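Local coordinates for protein light Chain (Clostridium botulinum, PDB 6BVD) that acts as a zinc endopeptidase, the protease domain of a mosaic botulinum neurotoxin, and probably cleaves a neuronal SNARE protein, at residues A[171-176]-A[181-186]. Residues are numbered along the deposited sequence; the frame is centred on the assembly and turned at random.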
# COMPACT_ATOMS: atom_id res chain seq x y z
N GLY A 171 -9.34 -21.28 21.29
CA GLY A 171 -8.12 -22.09 21.33
C GLY A 171 -8.44 -23.54 20.94
O GLY A 171 -9.60 -23.84 20.60
N ILE A 172 -7.45 -24.43 21.01
CA ILE A 172 -7.67 -25.84 20.68
C ILE A 172 -7.55 -26.75 21.90
O ILE A 172 -6.71 -26.52 22.78
CB ILE A 172 -6.69 -26.30 19.57
CG1 ILE A 172 -6.81 -25.39 18.32
CG2 ILE A 172 -6.94 -27.80 19.23
CD1 ILE A 172 -8.21 -25.40 17.66
N ILE A 173 -8.41 -27.78 21.96
CA ILE A 173 -8.46 -28.73 23.04
C ILE A 173 -7.75 -30.06 22.73
O ILE A 173 -7.91 -30.59 21.64
CB ILE A 173 -9.94 -29.00 23.40
CG1 ILE A 173 -10.57 -27.74 23.97
CG2 ILE A 173 -10.07 -30.21 24.35
CD1 ILE A 173 -12.09 -27.74 23.90
N TYR A 174 -6.97 -30.57 23.69
CA TYR A 174 -6.33 -31.89 23.59
C TYR A 174 -7.12 -32.91 24.40
O TYR A 174 -7.51 -32.64 25.54
CB TYR A 174 -4.87 -31.82 24.07
CG TYR A 174 -4.10 -33.12 24.13
CD1 TYR A 174 -3.97 -33.93 23.00
CD2 TYR A 174 -3.47 -33.54 25.31
CE1 TYR A 174 -3.27 -35.13 23.05
CE2 TYR A 174 -2.75 -34.73 25.36
CZ TYR A 174 -2.65 -35.53 24.23
OH TYR A 174 -1.95 -36.73 24.26
N SER A 175 -7.40 -34.07 23.81
CA SER A 175 -8.03 -35.14 24.54
C SER A 175 -7.29 -36.44 24.32
O SER A 175 -7.60 -37.16 23.38
CB SER A 175 -9.48 -35.31 24.15
OG SER A 175 -10.03 -36.35 24.97
N PRO A 176 -6.36 -36.78 25.23
CA PRO A 176 -5.50 -37.97 25.13
C PRO A 176 -6.30 -39.29 25.22
O PRO A 176 -6.13 -40.22 24.43
CB PRO A 176 -4.54 -37.85 26.32
CG PRO A 176 -5.10 -36.78 27.21
CD PRO A 176 -6.11 -35.97 26.45
N GLU A 181 -10.14 -33.39 28.82
CA GLU A 181 -9.93 -32.19 28.01
C GLU A 181 -8.88 -31.26 28.61
O GLU A 181 -9.01 -30.79 29.75
CB GLU A 181 -11.24 -31.44 27.79
CG GLU A 181 -12.17 -32.16 26.85
CD GLU A 181 -13.38 -31.33 26.44
OE1 GLU A 181 -13.38 -30.11 26.66
OE2 GLU A 181 -14.34 -31.92 25.90
N ALA A 182 -7.81 -31.07 27.87
CA ALA A 182 -6.79 -30.11 28.22
C ALA A 182 -7.00 -28.85 27.39
O ALA A 182 -7.30 -28.93 26.18
CB ALA A 182 -5.40 -30.68 28.00
N THR A 183 -6.82 -27.70 28.02
CA THR A 183 -6.90 -26.42 27.30
C THR A 183 -5.60 -25.64 27.50
O THR A 183 -5.54 -24.70 28.28
CB THR A 183 -8.10 -25.57 27.80
OG1 THR A 183 -7.98 -25.39 29.21
CG2 THR A 183 -9.38 -26.30 27.52
N PRO A 184 -4.53 -26.05 26.78
CA PRO A 184 -3.23 -25.45 27.07
C PRO A 184 -3.16 -23.95 26.83
O PRO A 184 -2.30 -23.34 27.43
CB PRO A 184 -2.25 -26.19 26.12
CG PRO A 184 -3.17 -27.01 25.17
CD PRO A 184 -4.45 -27.23 25.91
N TYR A 185 -4.03 -23.39 25.98
CA TYR A 185 -4.05 -21.96 25.75
C TYR A 185 -4.55 -21.13 26.97
O TYR A 185 -4.50 -19.87 26.90
CB TYR A 185 -4.92 -21.65 24.52
CG TYR A 185 -6.33 -22.14 24.66
CD1 TYR A 185 -7.34 -21.28 25.12
CD2 TYR A 185 -6.68 -23.46 24.37
CE1 TYR A 185 -8.63 -21.69 25.25
CE2 TYR A 185 -7.96 -23.87 24.49
CZ TYR A 185 -8.94 -23.00 24.93
OH TYR A 185 -10.23 -23.43 25.08
N LYS A 186 -5.03 -21.81 28.01
CA LYS A 186 -5.47 -21.18 29.29
C LYS A 186 -4.50 -21.48 30.42
O LYS A 186 -4.60 -20.90 31.52
CB LYS A 186 -6.86 -21.66 29.70
CG LYS A 186 -7.94 -21.40 28.66
CD LYS A 186 -9.32 -21.98 29.04
CE LYS A 186 -10.09 -21.09 29.99
NZ LYS A 186 -11.47 -21.63 30.21
O HOH W 1 -11.94 -21.72 22.69
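The ring of Tyr185 carries Gly171 over the centre of one face, with Gly171 CA 3.5 Å from the ring centroid and only 8° off the ring normal, a CH-pi contact. Glycine suits this place because, having no side chain, it lets its CA lie directly on the ring. The opposite face has the carbonyl oxygen of Thr183 near its rim, 4.2 Å above the plane, and Ile172 O lies in plane at the ring edge, 3.4 Å from Tyr185 CE2. Tyr185 is directed at 171-176 because its CB already points that way and CG stands between the backbone N and the carbonyl carbon (chi1 59°). A water accepts from Gly171 N and is weakly linked to Tyr185 OH; Tyr241 adds an edge-to-face ring contact.

Further along, the two segments form a single antiparallel bridge, a hydrogen-bonded pair between Tyr174 and Ala182, within the loop that joins strand 168-171 to strand 193-196 of the mixed sheet in this zinc protease fold. Tyr174 N donates to Ala182 O at 3.0 Å, while Ala182 N gives Tyr174 O a nearly straight bond of 2.8 Å. The small methyl of Ala182 packs beside the bridge, its CB 4.1 Å from Tyr174 CB and at the edge of the Tyr174 ring, near its plane. In Tyr174 CG is anti to the backbone N, which carries the ring away from 181-186 towards Asn122 and Asn134, and the ring takes Pro176 CD on one face.

Beside the bridge, branched Ile173 spreads over two neighbours. Its CG2 touches the aliphatic CB and CG of the exposed Glu181, the latter at 3.8 Å, and its CG1 lies alongside the methyl CG2 of Thr183. The Ile173 backbone hydrogen-bonds to Tyr28 and Arg135.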